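PDB 4OMZ: NolR from Sinorhizobium fredii, which binds DNA as a helix-turn-helix transcription regulator of the ArsR family and regulates nodulation and symbiosis genes in rhizobia. Local coordinates for the interface of chains A and B. Residues are numbered along the deposited sequence; one frame, centred on the assembly and turned at random. Chains: chain A/B, NolR.

The interface of chains A and B. Residues chain A 22-23, 26-27, 32, 93, 96-97, 100; chain B 22-23, 26-27, 32, 93, 96-97, 100.
The C-terminal part of helix 10-26 and the loop residue that follows it meet helix 88-101 and the matching helix 10-26 of the other chain. The patch is two-fold symmetric, so each contact has a twin with the chains exchanged. The side-chain contacts are apolar, and no nitrogen or oxygen comes within bonding reach across the patch. A:Leu23 and B:Leu23 give up more surface to the partner than any other residue of the patch, about 80 Å² each. In B:Leu23 CG lies anti to the carbonyl carbon, chi1 -75°, and the extended chi2 points CD1 toward helix 88-101 of chain A. There B:Leu23 CD1 meets A:Leu97 CD1 tip to tip at 3.8 Å. The base of the same side chain is used as well, since B:Leu23 CB sits 3.7 Å from A:Ala27 CB. Near the axis the methyls A:Ala27 CB and B:Ala27 CB face each other at 3.8 Å. The small side chains probably allow the loops just after helix 10-26 to approach closely. A:Leu97 uses its other branch on the ring of B:Phe22. A:Leu97 CD2 lies at the edge of that ring, in its plane, 3.9 Å from B:Phe22 CD2, and the two side chains cross obliquely. The Phe22 side chain has CG anti to the backbone N, chi1 161° in both chains. Next to it, A:Ile100 CD1 reaches B:Phe22 CE2 tip to tip at 3.8 Å. The two copies of helix 88-101 also touch directly. A:Ile93 has CG1 anti to the carbonyl carbon, chi1 -64°, and its terminal CD1 lies 3.8 Å from B:Ala96 CB. In the twin, B:Ile93 CD1 is 3.7 Å from A:Ala96 CB. The patch thus joins first and last helices in a shared hydrophobic core. As in other ArsR-family dimers, this core probably holds the two helix-turn-helix units together for binding DNA.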
loop_
_atom_site.group_PDB
_atom_site.type_symbol
_atom_site.label_atom_id
_atom_site.label_comp_id
_atom_site.label_asym_id
_atom_site.label_seq_id
_atom_site.Cartn_x
_atom_site.Cartn_y
_atom_site.Cartn_z
ATOM N N PHE A 22 1.419 -0.456 7.723
ATOM C CA PHE A 22 0.371 -1.344 7.224
ATOM C C PHE A 22 0.433 -1.530 5.694
ATOM O O PHE A 22 0.484 -2.668 5.173
ATOM C CB PHE A 22 -0.982 -0.782 7.648
ATOM C CG PHE A 22 -2.141 -1.296 6.856
ATOM C CD1 PHE A 22 -2.501 -2.632 6.898
ATOM C CD2 PHE A 22 -2.885 -0.428 6.069
ATOM C CE1 PHE A 22 -3.584 -3.092 6.169
ATOM C CE2 PHE A 22 -3.967 -0.882 5.338
ATOM C CZ PHE A 22 -4.317 -2.216 5.387
ATOM N N LEU A 23 0.454 -0.411 4.971
ATOM C CA LEU A 23 0.496 -0.457 3.510
ATOM C C LEU A 23 1.745 -1.182 3.033
ATOM O O LEU A 23 1.725 -1.888 2.027
ATOM C CB LEU A 23 0.478 0.943 2.911
ATOM C CG LEU A 23 -0.824 1.724 2.991
ATOM C CD1 LEU A 23 -0.634 3.084 2.348
ATOM C CD2 LEU A 23 -1.914 0.931 2.310
ATOM N N MET A 26 1.212 -4.616 2.913
ATOM C CA MET A 26 0.451 -5.043 1.734
ATOM C C MET A 26 1.113 -4.750 0.382
ATOM O O MET A 26 0.772 -5.383 -0.615
ATOM C CB MET A 26 -0.935 -4.406 1.742
ATOM C CG MET A 26 -1.835 -4.929 2.834
ATOM S SD MET A 26 -3.526 -4.375 2.600
ATOM C CE MET A 26 -4.026 -5.424 1.229
ATOM N N ALA A 27 2.064 -3.820 0.340
ATOM C CA ALA A 27 2.597 -3.352 -0.942
ATOM C C ALA A 27 3.662 -4.294 -1.500
ATOM O O ALA A 27 4.784 -3.883 -1.792
ATOM C CB ALA A 27 3.160 -1.943 -0.808
ATOM N N LEU A 32 0.264 -9.691 -1.627
ATOM C CA LEU A 32 -1.068 -9.378 -2.123
ATOM C C LEU A 32 -1.808 -10.655 -2.527
ATOM O O LEU A 32 -2.982 -10.844 -2.178
ATOM C CB LEU A 32 -0.961 -8.413 -3.301
ATOM C CG LEU A 32 -1.829 -7.160 -3.288
ATOM C CD1 LEU A 32 -1.917 -6.580 -1.889
ATOM C CD2 LEU A 32 -1.243 -6.137 -4.244
ATOM N N ILE A 93 -8.640 -2.377 1.860
ATOM C CA ILE A 93 -7.663 -2.075 0.817
ATOM C C ILE A 93 -7.924 -2.923 -0.429
ATOM O O ILE A 93 -7.876 -2.411 -1.545
ATOM C CB ILE A 93 -6.220 -2.281 1.302
ATOM C CG1 ILE A 93 -5.905 -1.285 2.422
ATOM C CG2 ILE A 93 -5.239 -2.088 0.157
ATOM C CD1 ILE A 93 -6.106 0.157 2.026
ATOM N N ALA A 96 -10.682 -1.358 -2.261
ATOM C CA ALA A 96 -10.192 -0.215 -3.016
ATOM C C ALA A 96 -9.526 -0.657 -4.316
ATOM O O ALA A 96 -9.883 -0.185 -5.388
ATOM C CB ALA A 96 -9.227 0.589 -2.173
ATOM N N LEU A 97 -8.585 -1.593 -4.220
ATOM C CA LEU A 97 -7.877 -2.098 -5.394
ATOM C C LEU A 97 -8.837 -2.753 -6.369
ATOM O O LEU A 97 -8.681 -2.638 -7.577
ATOM C CB LEU A 97 -6.782 -3.083 -4.985
ATOM C CG LEU A 97 -5.604 -2.434 -4.256
ATOM C CD1 LEU A 97 -4.563 -3.472 -3.845
ATOM C CD2 LEU A 97 -4.982 -1.343 -5.127
ATOM N N ILE A 100 -10.380 0.054 -8.211
ATOM C CA ILE A 100 -9.402 0.680 -9.095
ATOM C C ILE A 100 -9.144 -0.145 -10.358
ATOM O O ILE A 100 -9.099 0.399 -11.462
ATOM C CB ILE A 100 -8.052 0.899 -8.364
ATOM C CG1 ILE A 100 -8.200 1.929 -7.243
ATOM C CG2 ILE A 100 -6.963 1.322 -9.338
ATOM C CD1 ILE A 100 -7.130 1.820 -6.176
ATOM N N PHE B 22 1.660 0.307 -7.489
ATOM C CA PHE B 22 0.898 1.468 -7.034
ATOM C C PHE B 22 0.975 1.654 -5.502
ATOM O O PHE B 22 1.350 2.740 -4.992
ATOM C CB PHE B 22 -0.550 1.336 -7.516
ATOM C CG PHE B 22 -1.530 2.184 -6.762
ATOM C CD1 PHE B 22 -1.430 3.568 -6.776
ATOM C CD2 PHE B 22 -2.582 1.596 -6.077
ATOM C CE1 PHE B 22 -2.337 4.344 -6.085
ATOM C CE2 PHE B 22 -3.499 2.365 -5.393
ATOM C CZ PHE B 22 -3.378 3.741 -5.392
ATOM N N LEU B 23 0.663 0.586 -4.769
ATOM C CA LEU B 23 0.683 0.660 -3.314
ATOM C C LEU B 23 2.069 1.041 -2.823
ATOM O O LEU B 23 2.204 1.777 -1.843
ATOM C CB LEU B 23 0.258 -0.669 -2.688
ATOM C CG LEU B 23 -1.223 -1.031 -2.728
ATOM C CD1 LEU B 23 -1.443 -2.369 -2.053
ATOM C CD2 LEU B 23 -2.050 0.057 -2.042
ATOM N N MET B 26 2.588 4.506 -2.772
ATOM C CA MET B 26 1.949 5.106 -1.593
ATOM C C MET B 26 2.480 4.633 -0.228
ATOM O O MET B 26 2.231 5.288 0.789
ATOM C CB MET B 26 0.439 4.882 -1.638
ATOM C CG MET B 26 -0.263 5.695 -2.703
ATOM S SD MET B 26 -2.050 5.606 -2.526
ATOM C CE MET B 26 -2.295 6.632 -1.071
ATOM N N ALA B 27 3.188 3.505 -0.192
ATOM C CA ALA B 27 3.563 2.893 1.089
ATOM C C ALA B 27 4.811 3.520 1.723
ATOM O O ALA B 27 5.764 2.825 2.075
ATOM C CB ALA B 27 3.763 1.393 0.915
ATOM N N LEU B 32 2.783 9.596 1.933
ATOM C CA LEU B 32 1.407 9.716 2.389
ATOM C C LEU B 32 1.108 11.160 2.776
ATOM O O LEU B 32 0.061 11.692 2.417
ATOM C CB LEU B 32 1.115 8.784 3.565
ATOM C CG LEU B 32 0.739 7.349 3.181
ATOM C CD1 LEU B 32 0.308 6.552 4.413
ATOM C CD2 LEU B 32 -0.330 7.310 2.082
ATOM N N ILE B 93 -7.550 4.989 -1.884
ATOM C CA ILE B 93 -6.697 4.451 -0.828
ATOM C C ILE B 93 -6.736 5.351 0.406
ATOM O O ILE B 93 -6.835 4.862 1.531
ATOM C CB ILE B 93 -5.235 4.267 -1.299
ATOM C CG1 ILE B 93 -5.170 3.193 -2.378
ATOM C CG2 ILE B 93 -4.343 3.846 -0.144
ATOM C CD1 ILE B 93 -5.739 1.867 -1.928
ATOM N N ALA B 96 -9.956 4.720 2.215
ATOM C CA ALA B 96 -9.845 3.486 2.983
ATOM C C ALA B 96 -9.071 3.723 4.278
ATOM O O ALA B 96 -9.540 3.370 5.355
ATOM C CB ALA B 96 -9.183 2.410 2.161
ATOM N N LEU B 97 -7.906 4.359 4.168
ATOM C CA LEU B 97 -7.058 4.632 5.326
ATOM C C LEU B 97 -7.775 5.506 6.351
ATOM O O LEU B 97 -7.644 5.305 7.561
ATOM C CB LEU B 97 -5.760 5.312 4.884
ATOM C CG LEU B 97 -4.759 4.505 4.056
ATOM C CD1 LEU B 97 -3.558 5.369 3.702
ATOM C CD2 LEU B 97 -4.326 3.248 4.799
ATOM N N ILE B 100 -10.125 3.203 8.128
ATOM C CA ILE B 100 -9.363 2.286 8.969
ATOM C C ILE B 100 -8.874 2.938 10.257
ATOM O O ILE B 100 -8.961 2.346 11.335
ATOM C CB ILE B 100 -8.124 1.739 8.220
ATOM C CG1 ILE B 100 -8.539 0.853 7.045
ATOM C CG2 ILE B 100 -7.200 0.986 9.178
ATOM C CD1 ILE B 100 -7.464 0.713 5.988
#